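Side-chain contacts in Thiosulfate:glutathione sulfurtransferase (Homo sapiens, PDB 6BEV), which transfers sulfane sulfur from thiosulfate to glutathione, forming S-sulfanylglutathione, a central intermediate of hydrogen sulfide metabolism: residues Pro30-Leu35 with His94-Cys99; Thr56-Leu61 with Arg128-Lys133; Ser66-Ala71 with Leu106-Leu111. All coordinates share one frame; numbering follows the deposited sequence.

Contact 1. Residues Pro30-Leu35 with His94-Cys99; sequences PELRSL and HLVFFC
L35 lies across the imidazole of H94 with both of its methyls on the ring, the tight part of the contact. CD2 is 3.9 Å from the centroid of the H94 ring, only 16° off the normal, a CH-pi contact over the face. The other branch, CD1, reaches toward the rim and stops 3.6 Å from H94 ND1. The CG of L35 sits beside its backbone N (chi1 -69°), which brings the fork of the leucine over the ring.

The buried L32 and V96 meet at ordinary contact distance: CD1 of L32 is 4.1 Å from both CG1 and CG2 of V96. E31 forms the looser, polar margin. Its extended chain brings OE2 obliquely to 4.0 Å from H94 CE1, the carboxylate turned 77° from the ring plane, with no hydrogen bond. R121 joins the two instead, in a salt bridge to E31 OE2 and a hydrogen bond to H94 ND1. With an alanine in place of the imidazole, the L35 methyls would probably lose the flat surface beneath them and R121 the acceptor ND1.

Helix 29-38 packs on the face of the parallel sheet where V96 and L32 both meet L43 of strand 42-45, the rhodanese alpha/beta arrangement. F97 points to the opposite face, against helix 103-114, and strand 95-98 runs directly to C99, the persulfide-forming cysteine.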
# COMPACT_ATOMS: atom_id res chain seq x y z
N PRO A 30 1.59 -10.28 -11.47
CA PRO A 30 0.67 -10.26 -12.62
C PRO A 30 -0.71 -9.75 -12.25
O PRO A 30 -1.30 -8.97 -13.01
CB PRO A 30 0.68 -11.71 -13.10
CG PRO A 30 1.99 -12.26 -12.65
CD PRO A 30 2.25 -11.59 -11.33
N GLU A 31 -1.25 -10.16 -11.10
CA GLU A 31 -2.56 -9.66 -10.71
C GLU A 31 -2.49 -8.17 -10.43
O GLU A 31 -3.38 -7.42 -10.84
CB GLU A 31 -3.09 -10.41 -9.49
CG GLU A 31 -4.52 -9.98 -9.18
CD GLU A 31 -5.13 -10.55 -7.91
OE1 GLU A 31 -4.50 -11.37 -7.22
OE2 GLU A 31 -6.25 -10.11 -7.59
N LEU A 32 -1.45 -7.74 -9.72
CA LEU A 32 -1.32 -6.32 -9.41
C LEU A 32 -1.27 -5.48 -10.68
O LEU A 32 -1.92 -4.43 -10.76
CB LEU A 32 -0.06 -6.10 -8.58
CG LEU A 32 0.27 -4.65 -8.19
CD1 LEU A 32 -0.90 -4.01 -7.45
CD2 LEU A 32 1.54 -4.58 -7.37
N ARG A 33 -0.51 -5.91 -11.69
CA ARG A 33 -0.42 -5.13 -12.92
C ARG A 33 -1.79 -4.98 -13.56
O ARG A 33 -2.13 -3.90 -14.06
CB ARG A 33 0.58 -5.77 -13.88
CG ARG A 33 2.02 -5.54 -13.48
CD ARG A 33 2.93 -6.43 -14.27
NE ARG A 33 4.34 -6.05 -14.18
CZ ARG A 33 5.33 -6.81 -14.62
NH1 ARG A 33 5.06 -8.01 -15.10
NH2 ARG A 33 6.59 -6.40 -14.53
N SER A 34 -2.60 -6.03 -13.56
CA SER A 34 -3.93 -5.91 -14.16
C SER A 34 -4.86 -5.06 -13.32
O SER A 34 -5.69 -4.33 -13.87
CB SER A 34 -4.52 -7.28 -14.43
OG SER A 34 -3.77 -7.94 -15.43
N LEU A 35 -4.75 -5.13 -11.99
CA LEU A 35 -5.58 -4.27 -11.16
C LEU A 35 -5.22 -2.81 -11.34
O LEU A 35 -6.10 -1.93 -11.30
CB LEU A 35 -5.45 -4.68 -9.68
CG LEU A 35 -6.05 -6.04 -9.31
CD1 LEU A 35 -5.56 -6.47 -7.94
CD2 LEU A 35 -7.57 -5.98 -9.33
N HIS A 94 -8.56 -4.33 -2.71
CA HIS A 94 -7.24 -4.23 -3.30
C HIS A 94 -6.51 -2.97 -2.84
O HIS A 94 -5.98 -2.19 -3.64
CB HIS A 94 -7.31 -4.32 -4.81
CG HIS A 94 -8.12 -5.47 -5.29
ND1 HIS A 94 -7.77 -6.78 -5.06
CD2 HIS A 94 -9.27 -5.49 -6.00
CE1 HIS A 94 -8.67 -7.57 -5.61
NE2 HIS A 94 -9.59 -6.81 -6.19
N LEU A 95 -6.46 -2.81 -1.51
CA LEU A 95 -5.57 -1.84 -0.88
C LEU A 95 -4.22 -2.55 -0.73
O LEU A 95 -4.06 -3.42 0.13
CB LEU A 95 -6.13 -1.40 0.46
CG LEU A 95 -7.53 -0.77 0.44
CD1 LEU A 95 -7.95 -0.44 1.85
CD2 LEU A 95 -7.59 0.47 -0.44
N VAL A 96 -3.28 -2.24 -1.61
CA VAL A 96 -2.05 -3.01 -1.75
C VAL A 96 -0.90 -2.28 -1.07
O VAL A 96 -0.54 -1.17 -1.48
CB VAL A 96 -1.74 -3.30 -3.22
CG1 VAL A 96 -0.42 -4.02 -3.35
CG2 VAL A 96 -2.87 -4.10 -3.85
N PHE A 97 -0.31 -2.92 -0.07
CA PHE A 97 0.81 -2.38 0.68
C PHE A 97 2.10 -3.06 0.23
O PHE A 97 2.10 -4.25 -0.12
CB PHE A 97 0.58 -2.62 2.19
CG PHE A 97 -0.65 -1.93 2.69
CD1 PHE A 97 -1.90 -2.54 2.62
CD2 PHE A 97 -0.58 -0.64 3.20
CE1 PHE A 97 -3.03 -1.86 3.05
CE2 PHE A 97 -1.71 0.03 3.62
CZ PHE A 97 -2.92 -0.59 3.55
N PHE A 98 3.21 -2.31 0.27
CA PHE A 98 4.49 -2.91 -0.09
C PHE A 98 5.64 -2.15 0.54
O PHE A 98 5.57 -0.94 0.77
CB PHE A 98 4.68 -2.97 -1.62
CG PHE A 98 4.85 -1.62 -2.26
CD1 PHE A 98 6.10 -1.06 -2.50
CD2 PHE A 98 3.74 -0.89 -2.62
CE1 PHE A 98 6.21 0.21 -3.07
CE2 PHE A 98 3.85 0.38 -3.20
CZ PHE A 98 5.09 0.92 -3.42
N CYS A 99 6.76 -2.85 0.73
CA CYS A 99 8.05 -2.22 1.01
C CYS A 99 9.04 -2.65 -0.07
O CYS A 99 8.61 -2.94 -1.19
CB CYS A 99 8.53 -2.52 2.43
SG CYS A 99 8.86 -4.26 2.74

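Contact 2. Residues Thr56-Leu61 with Arg128-Lys133; sequences TIPGAL and REWLEK
I57 and W130 bring their CA atoms to 7.4 Å where a type II beta turn, I57 to A60, faces helix 126-133. The turn is closed by the bond from A60 N to I57 O (2.9 Å). P58 and G59 occupy its two central positions. G59 has phi 90°, a conformation in which a CB would be jammed against the carbonyl O of P58, so the backbone itself calls for glycine.

From this turn I57 reaches over one face of the W130 indole. Its CG2 lies 3.6 Å from the centroid of the six-membered ring and 14° off the normal, a CH-pi contact over the face. The longer branch follows the indole back toward its attachment: CG1 approaches W130 CG at 3.8 Å, and CD1 lies 4.1 Å from W130 CB. One isoleucine thereby spans both rings. On the tryptophan side, CG is anti to the backbone N (chi1 -176°), which carries the indole outward from the helix to meet the turn. P58 adds a smaller contact, its CD coming obliquely to within 3.9 Å of W130 NE1.

Other parts of the fold hold both partners. I57 also touches L43, F98 and Y123, and W130 meets L29 and L36 of helix 29-38. The I57 side chain is about 9 Å from that of C99, the persulfide-forming cysteine, so this apolar attachment lies near the active site without containing it.

No hydrogen bond or salt bridge crosses between the two segments. Their attachment rests on dispersion and CH-pi contact, and therefore on how closely the aliphatic branches of I57 match the flat indole.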
# COMPACT_ATOMS: atom_id res chain seq x y z
N THR A 56 9.50 4.99 -6.24
CA THR A 56 8.45 4.11 -5.75
C THR A 56 7.77 3.45 -6.94
O THR A 56 8.14 3.68 -8.09
CB THR A 56 7.47 4.91 -4.87
OG1 THR A 56 6.57 4.03 -4.20
CG2 THR A 56 6.65 5.92 -5.69
N ILE A 57 6.80 2.60 -6.65
CA ILE A 57 5.95 2.07 -7.71
C ILE A 57 5.04 3.20 -8.19
O ILE A 57 4.41 3.87 -7.35
CB ILE A 57 5.15 0.86 -7.22
CG1 ILE A 57 6.10 -0.26 -6.77
CG2 ILE A 57 4.20 0.37 -8.29
CD1 ILE A 57 5.45 -1.53 -6.25
N PRO A 58 4.96 3.45 -9.49
CA PRO A 58 4.16 4.58 -9.98
C PRO A 58 2.77 4.57 -9.38
O PRO A 58 2.10 3.54 -9.35
CB PRO A 58 4.15 4.35 -11.49
CG PRO A 58 5.48 3.74 -11.77
CD PRO A 58 5.69 2.79 -10.59
N GLY A 59 2.35 5.73 -8.88
CA GLY A 59 1.04 5.90 -8.30
C GLY A 59 0.95 5.61 -6.82
O GLY A 59 -0.09 5.90 -6.21
N ALA A 60 1.99 5.08 -6.20
CA ALA A 60 1.88 4.69 -4.80
C ALA A 60 1.89 5.89 -3.87
O ALA A 60 2.66 6.83 -4.04
CB ALA A 60 3.06 3.78 -4.45
N LEU A 61 1.05 5.81 -2.85
CA LEU A 61 1.02 6.80 -1.78
C LEU A 61 1.94 6.34 -0.66
O LEU A 61 1.83 5.20 -0.20
CB LEU A 61 -0.41 6.91 -1.24
CG LEU A 61 -0.57 7.88 -0.08
CD1 LEU A 61 -0.26 9.30 -0.51
CD2 LEU A 61 -1.98 7.79 0.47
N ARG A 128 11.75 -4.39 -4.88
CA ARG A 128 12.88 -4.95 -5.61
C ARG A 128 12.42 -5.85 -6.75
O ARG A 128 13.00 -5.83 -7.83
CB ARG A 128 13.85 -5.69 -4.69
CG ARG A 128 14.70 -4.80 -3.82
CD ARG A 128 15.51 -5.65 -2.86
NE ARG A 128 16.19 -4.86 -1.84
CZ ARG A 128 16.56 -5.34 -0.67
NH1 ARG A 128 16.30 -6.61 -0.35
NH2 ARG A 128 17.17 -4.55 0.21
N GLU A 129 11.35 -6.64 -6.54
CA GLU A 129 10.81 -7.43 -7.65
C GLU A 129 10.22 -6.54 -8.71
O GLU A 129 10.42 -6.78 -9.90
CB GLU A 129 9.75 -8.44 -7.20
CG GLU A 129 9.14 -9.21 -8.39
CD GLU A 129 8.09 -10.21 -7.97
OE1 GLU A 129 6.92 -9.79 -7.74
OE2 GLU A 129 8.42 -11.41 -7.86
N TRP A 130 9.50 -5.49 -8.30
CA TRP A 130 8.97 -4.55 -9.26
C TRP A 130 10.07 -4.06 -10.19
O TRP A 130 9.91 -3.99 -11.41
CB TRP A 130 8.34 -3.38 -8.50
CG TRP A 130 7.70 -2.43 -9.40
CD1 TRP A 130 8.26 -1.32 -9.98
CD2 TRP A 130 6.38 -2.52 -9.89
NE1 TRP A 130 7.35 -0.71 -10.79
CE2 TRP A 130 6.19 -1.43 -10.77
CE3 TRP A 130 5.32 -3.40 -9.66
CZ2 TRP A 130 4.97 -1.18 -11.39
CZ3 TRP A 130 4.11 -3.16 -10.31
CH2 TRP A 130 3.95 -2.06 -11.16
N LEU A 131 11.21 -3.68 -9.61
CA LEU A 131 12.32 -3.17 -10.40
C LEU A 131 12.95 -4.25 -11.27
O LEU A 131 13.41 -3.96 -12.38
CB LEU A 131 13.39 -2.60 -9.47
CG LEU A 131 13.02 -1.31 -8.73
CD1 LEU A 131 14.07 -1.04 -7.67
CD2 LEU A 131 12.91 -0.13 -9.69
N GLU A 132 12.97 -5.49 -10.77
CA GLU A 132 13.56 -6.63 -11.46
C GLU A 132 12.75 -7.05 -12.68
O GLU A 132 13.31 -7.50 -13.68
CB GLU A 132 13.61 -7.79 -10.47
CG GLU A 132 14.11 -9.12 -11.02
CD GLU A 132 13.70 -10.28 -10.12
OE1 GLU A 132 14.16 -11.41 -10.39
OE2 GLU A 132 12.92 -10.07 -9.17
N LYS A 133 11.43 -6.94 -12.59
CA LYS A 133 10.53 -7.39 -13.64
C LYS A 133 10.04 -6.25 -14.53
O LYS A 133 9.28 -6.50 -15.47
CB LYS A 133 9.32 -8.10 -13.02
CG LYS A 133 9.66 -9.24 -12.07
CD LYS A 133 10.06 -10.52 -12.76
CE LYS A 133 10.01 -11.66 -11.75
NZ LYS A 133 10.27 -12.99 -12.37

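Contact 3. Residues Ser66-Ala71 with Leu106-Leu111; sequences SELESA and LQATQL
L68 and L111 reach toward each other from two nearly parallel helical segments, 66-71 and 106-111, whose axes approach to 10.1 Å and cross at -16°. Their methyls do not meet head on, however. Each leucine passes beside the other and packs on a different part of the opposing helix.

L68 sends CD2 against the CB of A108 at 3.5 Å, tighter than usual for two carbons. The same methyl is 3.7 Å from A108 O, so it rests against the backbone of the opposing helix as well as its side chain. A108 carries only a CB here, which probably leaves room for the leucine methyl to lie against the backbone carbonyl as well. In return, CD2 of L111 settles against the backbone of segment 66-71, 3.7 Å from E69 N, and also touches E69 CB and L68 CB. With CG anti to its backbone N (chi1 175°), L111 can place one methyl in this spot while CD1 turns to the E69 carboxylate.

There E69 crosses the L111 side chain at about a right angle, its extended chain bringing OE1 to 3.9 Å from L111 CD1. This exposed carboxylate flanks the leucine, and no hydrogen bond links the two segments. The interface thus grades from the buried L68 and A108 to a charged outer border.

Beneath it lies the parallel sheet: F97 of strand 95-98 touches both L68 and A108. Helix 65-73 meets helix 103-114 on this face, and A71 continues the packing toward F79 and Y83 of helix 76-83.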
# COMPACT_ATOMS: atom_id res chain seq x y z
N SER A 66 5.36 3.04 10.24
CA SER A 66 5.29 3.64 11.57
C SER A 66 4.20 4.71 11.69
O SER A 66 3.83 5.07 12.81
CB SER A 66 6.63 4.27 11.93
OG SER A 66 6.99 5.25 10.98
N GLU A 67 3.71 5.23 10.57
CA GLU A 67 2.60 6.18 10.53
C GLU A 67 1.26 5.53 10.25
O GLU A 67 0.23 6.20 10.38
CB GLU A 67 2.82 7.24 9.44
CG GLU A 67 4.05 8.10 9.63
CD GLU A 67 4.29 9.08 8.48
OE1 GLU A 67 3.32 9.47 7.78
OE2 GLU A 67 5.46 9.44 8.27
N LEU A 68 1.23 4.27 9.84
CA LEU A 68 0.03 3.71 9.23
C LEU A 68 -1.12 3.56 10.23
O LEU A 68 -2.28 3.79 9.86
CB LEU A 68 0.35 2.38 8.56
CG LEU A 68 -0.81 1.70 7.82
CD1 LEU A 68 -1.39 2.57 6.72
CD2 LEU A 68 -0.34 0.40 7.25
N GLU A 69 -0.84 3.15 11.46
CA GLU A 69 -1.91 3.06 12.45
C GLU A 69 -2.60 4.40 12.61
O GLU A 69 -3.83 4.49 12.55
CB GLU A 69 -1.31 2.58 13.77
CG GLU A 69 -2.29 2.31 14.85
CD GLU A 69 -1.73 1.33 15.84
OE1 GLU A 69 -2.43 0.35 16.17
OE2 GLU A 69 -0.57 1.51 16.27
N SER A 70 -1.82 5.46 12.79
CA SER A 70 -2.42 6.77 12.96
C SER A 70 -3.15 7.21 11.69
O SER A 70 -4.21 7.84 11.78
CB SER A 70 -1.37 7.79 13.40
OG SER A 70 -0.42 8.02 12.39
N ALA A 71 -2.61 6.89 10.51
CA ALA A 71 -3.29 7.24 9.27
C ALA A 71 -4.65 6.56 9.16
O ALA A 71 -5.62 7.17 8.68
CB ALA A 71 -2.42 6.86 8.06
N LEU A 106 4.20 -6.69 4.76
CA LEU A 106 3.44 -7.67 5.52
C LEU A 106 2.93 -7.08 6.84
O LEU A 106 1.75 -7.22 7.19
CB LEU A 106 4.32 -8.89 5.79
CG LEU A 106 3.66 -10.00 6.62
CD1 LEU A 106 2.39 -10.54 5.97
CD2 LEU A 106 4.65 -11.14 6.86
N GLN A 107 3.82 -6.42 7.59
CA GLN A 107 3.42 -5.79 8.83
C GLN A 107 2.27 -4.80 8.60
O GLN A 107 1.31 -4.76 9.37
CB GLN A 107 4.63 -5.08 9.44
CG GLN A 107 4.34 -4.33 10.72
CD GLN A 107 5.47 -3.42 11.15
OE1 GLN A 107 6.53 -3.37 10.53
NE2 GLN A 107 5.24 -2.67 12.22
N ALA A 108 2.37 -3.99 7.54
CA ALA A 108 1.33 -3.01 7.25
C ALA A 108 0.02 -3.69 6.89
O ALA A 108 -1.05 -3.24 7.32
CB ALA A 108 1.80 -2.11 6.10
N THR A 109 0.09 -4.76 6.10
CA THR A 109 -1.13 -5.45 5.68
C THR A 109 -1.84 -6.04 6.88
O THR A 109 -3.07 -5.92 7.02
CB THR A 109 -0.78 -6.53 4.66
OG1 THR A 109 -0.18 -5.93 3.51
CG2 THR A 109 -2.02 -7.26 4.21
N GLN A 110 -1.09 -6.71 7.75
CA GLN A 110 -1.67 -7.27 8.96
C GLN A 110 -2.28 -6.18 9.84
O GLN A 110 -3.38 -6.36 10.40
CB GLN A 110 -0.58 -8.02 9.71
CG GLN A 110 -0.08 -9.26 9.00
CD GLN A 110 1.16 -9.84 9.66
OE1 GLN A 110 1.97 -9.12 10.24
NE2 GLN A 110 1.33 -11.14 9.53
N LEU A 111 -1.59 -5.05 9.97
CA LEU A 111 -2.13 -3.95 10.76
C LEU A 111 -3.45 -3.46 10.18
O LEU A 111 -4.45 -3.29 10.89
CB LEU A 111 -1.09 -2.82 10.83
CG LEU A 111 -1.54 -1.54 11.52
CD1 LEU A 111 -1.93 -1.78 12.95
CD2 LEU A 111 -0.41 -0.52 11.42

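Overall arrangement
Along the chain the segments come in the order 30-35, 56-61, 66-71, 94-99, 106-111, 128-133; contact 1 crosses both others, while contact 3 lies between the two segments of contact 2. Centres of contacts 1 and 2 are 10 Å apart, and the two meet directly: R33 NH2 lies 2.9 Å from K133 O, a probable hydrogen bond, and F98 packs on T56, I57 and A60. Contact 3 lies across the chain's centre, about 16 Å from contact 1 and 19 Å from contact 2, centre to centre. Strand 95-98 links the sides, F97 facing contact 3. The result is a rhodanese alpha/beta sandwich, with C99 just after this inner strand.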